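PDB 5K0P: archaeosine synthase from Pyrobaculum calidifontis, which converts the nitrile of preQ0-modified tRNA to the formamidine of archaeosine, using free ammonium, as a tunnel-fold homodecamer with active sites between its subunits. Local coordinates for residues S19-P22 and I23-T26; I45-F48 and K49-D53; R58-L61 and H62-A66. All coordinates share one frame; numbering follows the deposited sequence.

Interaction 1. Residues S19-P22 and I23-T26; sequences SVCP and ISKT
Ile-23 follows directly on Pro-22 at the start of the bend; its side chain was modelled in two positions, so its approach to SG of Cys-21 is doubtful in detail, while Pro-22 rests on Leu-61. Ser-24 comes next to the sulfur: its OG stands 3.5 Å from SG of Cys-21 and shares a hydrogen bond with OG1 of Thr-26 (2.7 Å), either hydroxyl being a possible donor. The sulfur is brought to this side by the torsion of Cys-21, which sets SG opposite the backbone N (chi1 170°). Cys-21 is the residue that forms the thioimide intermediate, and in this crystal its sulfur is covalently linked to a thiocyanate ion. The turn joins strand 10-20 to its antiparallel neighbour 27-37, so the nucleophile sits in the connection of a beta hairpin. Lys-25 takes left-handed backbone angles that swing the chain back; its N makes a weak hydrogen bond of 2.7 Å to O of Cys-21, and its NZ leaves for a salt bridge with Glu-59. Thr-26 closes the turn through its carbonyl oxygen, which receives N of Cys-21 at 2.8 Å in a nearly straight bond (169° at the hydrogen). The same oxygen is approached by CA of Val-20 at 3.4 Å in a CA-H...O contact, while CG1 of Val-20 lies 3.7 Å from C of Lys-25.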
loop_
_atom_site.group_PDB
_atom_site.type_symbol
_atom_site.label_atom_id
_atom_site.label_comp_id
_atom_site.label_asym_id
_atom_site.label_seq_id
_atom_site.Cartn_x
_atom_site.Cartn_y
_atom_site.Cartn_z
ATOM N N SER A 19 10.409 26.293 5.593
ATOM C CA SER A 19 10.636 27.720 5.408
ATOM C C SER A 19 9.568 28.409 6.249
ATOM O O SER A 19 8.865 27.754 7.041
ATOM C CB SER A 19 10.523 28.057 3.939
ATOM O OG SER A 19 9.273 27.670 3.363
ATOM N N VAL A 20 9.416 29.713 6.090
ATOM C CA VAL A 20 8.361 30.463 6.728
ATOM C C VAL A 20 7.447 31.073 5.623
ATOM O O VAL A 20 7.914 31.708 4.670
ATOM C CB VAL A 20 8.941 31.537 7.700
ATOM C CG1 VAL A 20 7.782 32.286 8.353
ATOM C CG2 VAL A 20 9.881 30.921 8.728
ATOM N N CYS A 21 6.143 30.814 5.733
ATOM C CA CYS A 21 5.174 31.291 4.767
ATOM C C CYS A 21 5.042 32.833 4.935
ATOM O O CYS A 21 4.723 33.295 6.056
ATOM C CB CYS A 21 3.824 30.619 5.006
ATOM S SG CYS A 21 2.464 31.331 4.070
ATOM N N PRO A 22 5.327 33.610 3.856
ATOM C CA PRO A 22 5.289 35.083 4.023
ATOM C C PRO A 22 3.946 35.589 4.334
ATOM O O PRO A 22 3.849 36.595 5.012
ATOM C CB PRO A 22 5.681 35.630 2.666
ATOM C CG PRO A 22 6.522 34.575 2.075
ATOM C CD PRO A 22 5.976 33.249 2.579
ATOM N N ILE A 23 2.894 34.935 3.853
ATOM C CA ILE A 23 1.560 35.453 4.067
ATOM C C ILE A 23 1.119 35.271 5.528
ATOM O O ILE A 23 0.645 36.213 6.138
ATOM C CB ILE A 23 0.553 34.835 3.080
ATOM C CG1 ILE A 23 0.742 35.449 1.675
ATOM C CG2 ILE A 23 -0.871 35.078 3.575
ATOM C CD1 ILE A 23 1.753 34.748 0.779
ATOM N N SER A 24 1.301 34.095 6.111
ATOM C CA SER A 24 0.872 33.838 7.510
ATOM C C SER A 24 1.973 33.883 8.581
ATOM O O SER A 24 1.683 33.689 9.747
ATOM C CB SER A 24 0.261 32.418 7.569
ATOM O OG SER A 24 1.257 31.401 7.361
ATOM N N LYS A 25 3.229 34.096 8.192
ATOM C CA LYS A 25 4.372 34.095 9.110
ATOM C C LYS A 25 4.524 32.794 9.968
ATOM O O LYS A 25 5.107 32.788 11.054
ATOM C CB LYS A 25 4.399 35.395 9.955
ATOM C CG LYS A 25 4.574 36.654 9.127
ATOM C CD LYS A 25 4.975 37.858 10.002
ATOM C CE LYS A 25 5.529 39.034 9.174
ATOM N NZ LYS A 25 7.024 39.030 8.827
ATOM N N THR A 26 4.086 31.681 9.422
ATOM C CA THR A 26 4.195 30.374 10.082
ATOM C C THR A 26 5.038 29.375 9.248
ATOM O O THR A 26 5.327 29.578 8.053
ATOM C CB THR A 26 2.821 29.771 10.366
ATOM O OG1 THR A 26 2.170 29.534 9.122
ATOM C CG2 THR A 26 1.994 30.728 11.269
#

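Interaction 2. Residues I45-F48 and K49-D53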
loop_
_atom_site.group_PDB
_atom_site.type_symbol
_atom_site.label_atom_id
_atom_site.label_comp_id
_atom_site.label_asym_id
_atom_site.label_seq_id
_atom_site.Cartn_x
_atom_site.Cartn_y
_atom_site.Cartn_z
ATOM N N ILE A 45 26.364 15.208 -0.358
ATOM C CA ILE A 45 25.082 15.168 0.265
ATOM C C ILE A 45 25.018 16.193 1.359
ATOM O O ILE A 45 23.971 16.799 1.613
ATOM C CB ILE A 45 24.820 13.809 0.871
ATOM C CG1 ILE A 45 24.881 12.707 -0.174
ATOM C CG2 ILE A 45 23.452 13.800 1.511
ATOM C CD1 ILE A 45 24.000 13.000 -1.353
ATOM N N GLU A 46 26.127 16.380 2.030
ATOM C CA GLU A 46 26.206 17.268 3.206
ATOM C C GLU A 46 25.954 18.654 2.683
ATOM O O GLU A 46 25.269 19.373 3.350
ATOM C CB GLU A 46 27.583 17.212 3.926
ATOM C CG GLU A 46 27.945 15.882 4.599
ATOM C CD GLU A 46 28.656 14.810 3.695
ATOM O OE1 GLU A 46 28.400 14.690 2.434
ATOM O OE2 GLU A 46 29.458 14.011 4.287
ATOM N N GLU A 47 26.474 19.002 1.496
ATOM C CA GLU A 47 26.297 20.342 0.913
ATOM C C GLU A 47 24.857 20.526 0.484
ATOM O O GLU A 47 24.253 21.573 0.778
ATOM C CB GLU A 47 27.257 20.584 -0.233
ATOM C CG GLU A 47 27.344 22.049 -0.599
ATOM C CD GLU A 47 28.255 22.421 -1.802
ATOM O OE1 GLU A 47 29.137 21.647 -2.262
ATOM O OE2 GLU A 47 28.095 23.558 -2.294
ATOM N N PHE A 48 24.275 19.503 -0.153
ATOM C CA PHE A 48 22.830 19.534 -0.402
ATOM C C PHE A 48 21.918 19.801 0.855
ATOM O O PHE A 48 21.060 20.685 0.825
ATOM C CB PHE A 48 22.382 18.260 -1.154
ATOM C CG PHE A 48 20.920 18.169 -1.322
ATOM C CD1 PHE A 48 20.238 19.078 -2.189
ATOM C CD2 PHE A 48 20.173 17.235 -0.600
ATOM C CE1 PHE A 48 18.879 18.980 -2.369
ATOM C CE2 PHE A 48 18.807 17.166 -0.818
ATOM C CZ PHE A 48 18.174 18.019 -1.697
ATOM N N LYS A 49 22.119 19.026 1.923
ATOM C CA LYS A 49 21.354 19.212 3.113
ATOM C C LYS A 49 21.529 20.653 3.715
ATOM O O LYS A 49 20.594 21.248 4.196
ATOM C CB LYS A 49 21.792 18.239 4.121
ATOM C CG LYS A 49 21.138 18.504 5.444
ATOM C CD LYS A 49 21.447 17.361 6.367
ATOM C CE LYS A 49 20.339 17.066 7.386
ATOM N NZ LYS A 49 19.821 18.204 8.167
ATOM N N LYS A 50 22.736 21.185 3.721
ATOM C CA LYS A 50 22.918 22.634 4.145
ATOM C C LYS A 50 22.080 23.607 3.216
ATOM O O LYS A 50 21.484 24.601 3.667
ATOM C CB LYS A 50 24.408 23.104 4.196
ATOM C CG LYS A 50 25.437 22.275 4.958
ATOM C CD LYS A 50 25.196 21.968 6.477
ATOM C CE LYS A 50 24.516 20.590 6.926
ATOM N NZ LYS A 50 24.844 19.205 6.302
ATOM N N MET A 51 22.096 23.379 1.905
ATOM C CA MET A 51 21.290 24.228 1.001
ATOM C C MET A 51 19.818 24.194 1.426
ATOM O O MET A 51 19.187 25.227 1.589
ATOM C CB MET A 51 21.397 23.746 -0.428
ATOM C CG MET A 51 22.759 23.955 -1.104
ATOM S SD MET A 51 22.688 23.225 -2.757
ATOM C CE MET A 51 24.352 23.615 -3.276
ATOM N N VAL A 52 19.316 23.002 1.704
ATOM C CA VAL A 52 17.936 22.859 2.021
ATOM C C VAL A 52 17.668 23.492 3.421
ATOM O O VAL A 52 16.665 24.162 3.558
ATOM C CB VAL A 52 17.490 21.374 2.048
ATOM C CG1 VAL A 52 16.093 21.232 2.563
ATOM C CG2 VAL A 52 17.563 20.775 0.624
ATOM N N ASP A 53 18.508 23.197 4.415
ATOM C CA ASP A 53 18.324 23.781 5.737
ATOM C C ASP A 53 18.492 25.290 5.742
ATOM O O ASP A 53 18.072 25.911 6.673
ATOM C CB ASP A 53 19.276 23.167 6.770
ATOM C CG ASP A 53 18.910 21.733 7.103
ATOM O OD1 ASP A 53 17.783 21.343 6.821
ATOM O OD2 ASP A 53 19.727 20.950 7.585
#
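The Phe-48 ring carries Val-52 CG2 over one face, 3.6 Å above the plane and offset toward the rim, a CH-pi contact one helical turn on. Phe-48 CG lies opposite the backbone N (chi1 174°), which leans the ring along the helix to this methyl. Leu-13, Thr-15, Val-34 and Leu-43 also pack on Phe-48, as does Val-93 of a neighbouring subunit, seating helix 45-53 on the sheet. With an alanine here, CG2 of Val-52 would probably lose its aromatic partner and a gap open against the sheet and that subunit. Ordinary i to i+4 bonds link the backbone, from Lys-49 N to Ile-45 O through Val-52 N to Phe-48 O. Lys-50 adds a second donor: its chain curls back to place NZ 3.0 Å from O of Glu-46, on the face opposite its own N, which binds the same oxygen at 3.1 Å. On another side, NZ of Lys-49 meets the syn lone pair of Asp-53 OD2 at 2.8 Å and also pairs with Glu-18 of a further subunit. Through OE2, the substrate-binding Glu-46 hydrogen-bonds Tyr-90 of the subunit supplying Val-93. Two carboxylates around one ammonium probably keep Lys-49 charged and its end fixed at the interface.

Interaction 3. Residues R58-L61 and H62-A66; sequences REIL and HEELA
Leu-61 and Glu-64 grip each other at the start of helix 62-77. With Leu-61 as N-cap, its N donates to OE1 of Glu-64 (3.3 Å) from above the carboxylate plane, the glutamate half of a capping box. Glu-64 CG stands opposite its carbonyl carbon (chi1 -69°), and the extended chain beyond it carries the carboxylate back to that N. Leu-61 O takes two donors: Leu-65 N at 2.9 Å in a nearly straight bond, and Glu-64 N at 2.9 Å from well above the carbonyl plane. The Leu-61 side chain lies beside that of Glu-63, pointing the same way, and crosses that of Glu-64, its CD1 3.7 Å from OE2 of Glu-64. Ile-60 slides antiparallel past Glu-64, with CG1 3.7 Å from OE1, and its CD1 meets CB of Leu-65 at 4.1 Å. Farther out, the substrate-binding His-62 is held by Ser-88 at ND1 and by Ser-19 at NE2, with Phe-30 edge-to-face against it. Glu-63, which also binds substrate, packs on Val-42 of a neighbouring subunit. Placed at the N-terminal end of the helix, the Glu-64 carboxylate is likely to be stabilised as an anion by the helix dipole, while its bond to Leu-61 limits its turning.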
loop_
_atom_site.group_PDB
_atom_site.type_symbol
_atom_site.label_atom_id
_atom_site.label_comp_id
_atom_site.label_asym_id
_atom_site.label_seq_id
_atom_site.Cartn_x
_atom_site.Cartn_y
_atom_site.Cartn_z
ATOM N N ARG A 58 13.380 31.336 7.022
ATOM C CA ARG A 58 13.390 32.338 5.961
ATOM C C ARG A 58 11.990 32.405 5.340
ATOM O O ARG A 58 11.329 31.394 5.055
ATOM C CB ARG A 58 14.455 31.971 4.936
ATOM C CG ARG A 58 14.561 32.957 3.754
ATOM C CD ARG A 58 15.736 32.649 2.770
ATOM N NE ARG A 58 15.524 33.289 1.459
ATOM C CZ ARG A 58 16.273 33.139 0.366
ATOM N NH1 ARG A 58 17.295 32.309 0.339
ATOM N NH2 ARG A 58 15.968 33.813 -0.750
ATOM N N GLU A 59 11.524 33.611 5.154
ATOM C CA GLU A 59 10.224 33.867 4.530
ATOM C C GLU A 59 10.433 33.822 3.049
ATOM O O GLU A 59 11.138 34.642 2.478
ATOM C CB GLU A 59 9.626 35.270 4.916
ATOM C CG GLU A 59 9.110 35.303 6.365
ATOM C CD GLU A 59 8.298 36.532 6.752
ATOM O OE1 GLU A 59 7.827 37.310 5.848
ATOM O OE2 GLU A 59 8.136 36.687 8.021
ATOM N N ILE A 60 9.803 32.866 2.419
ATOM C CA ILE A 60 10.007 32.673 0.997
ATOM C C ILE A 60 8.901 31.810 0.483
ATOM O O ILE A 60 8.605 30.817 1.120
ATOM C CB ILE A 60 11.375 32.018 0.703
ATOM C CG1 ILE A 60 11.594 31.901 -0.827
ATOM C CG2 ILE A 60 11.602 30.664 1.413
ATOM C CD1 ILE A 60 13.015 31.480 -1.147
ATOM N N LEU A 61 8.274 32.179 -0.623
ATOM C CA LEU A 61 7.221 31.306 -1.212
ATOM C C LEU A 61 7.843 30.009 -1.784
ATOM O O LEU A 61 8.987 30.047 -2.277
ATOM C CB LEU A 61 6.526 32.012 -2.377
ATOM C CG LEU A 61 5.789 33.247 -1.983
ATOM C CD1 LEU A 61 5.427 33.978 -3.254
ATOM C CD2 LEU A 61 4.561 32.943 -1.127
ATOM N N HIS A 62 7.140 28.867 -1.691
ATOM C CA HIS A 62 7.722 27.642 -2.288
ATOM C C HIS A 62 8.010 27.731 -3.807
ATOM O O HIS A 62 8.980 27.113 -4.299
ATOM C CB HIS A 62 6.986 26.345 -1.863
ATOM C CG HIS A 62 7.122 26.049 -0.383
ATOM N ND1 HIS A 62 6.325 25.144 0.297
ATOM C CD2 HIS A 62 7.958 26.589 0.550
ATOM C CE1 HIS A 62 6.678 25.118 1.573
ATOM N NE2 HIS A 62 7.661 26.005 1.755
ATOM N N GLU A 63 7.218 28.523 -4.514
ATOM C CA GLU A 63 7.472 28.750 -5.920
ATOM C C GLU A 63 8.845 29.372 -6.144
ATOM O O GLU A 63 9.463 29.085 -7.164
ATOM C CB GLU A 63 6.351 29.605 -6.587
ATOM C CG GLU A 63 6.323 31.059 -6.116
ATOM C CD GLU A 63 5.003 31.838 -6.357
ATOM O OE1 GLU A 63 5.043 32.917 -7.054
ATOM O OE2 GLU A 63 3.940 31.447 -5.816
ATOM N N GLU A 64 9.314 30.214 -5.201
ATOM C CA GLU A 64 10.621 30.891 -5.270
ATOM C C GLU A 64 11.697 29.995 -4.757
ATOM O O GLU A 64 12.807 29.972 -5.272
ATOM C CB GLU A 64 10.639 32.191 -4.442
ATOM C CG GLU A 64 9.772 33.242 -5.035
ATOM C CD GLU A 64 9.359 34.336 -4.022
ATOM O OE1 GLU A 64 9.605 34.301 -2.761
ATOM O OE2 GLU A 64 8.720 35.246 -4.509
ATOM N N LEU A 65 11.382 29.324 -3.668
ATOM C CA LEU A 65 12.296 28.342 -3.110
ATOM C C LEU A 65 12.733 27.325 -4.146
ATOM O O LEU A 65 13.940 27.105 -4.260
ATOM C CB LEU A 65 11.693 27.655 -1.862
ATOM C CG LEU A 65 12.680 26.819 -0.983
ATOM C CD1 LEU A 65 12.069 26.691 0.437
ATOM C CD2 LEU A 65 12.986 25.432 -1.596
ATOM N N ALA A 66 11.797 26.707 -4.899
ATOM C CA ALA A 66 12.230 25.698 -5.897
ATOM C C ALA A 66 13.257 26.250 -6.885
ATOM O O ALA A 66 14.315 25.600 -7.187
ATOM C CB ALA A 66 11.006 25.113 -6.682
#

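In the fold
From the N terminus, interaction 1 comes first, closing the turn between strands 10-20 and 27-37. Interaction 2 runs within helix 45-53, which lies against the sheet, and interaction 3 joins the loop after that helix to the start of helix 62-77. The three are in series along the chain, and none nests in or crosses another. Interactions 1 and 3 nevertheless touch: a salt bridge and the backbone pairing of Val-20 with Arg-58 and Ile-60 lay residues 58-61 beside the active-site turn. Interaction 2 stands apart from both, yet its substrate-binding residues face a neighbouring subunit, in keeping with active sites shared between subunits of the tunnel-fold decamer.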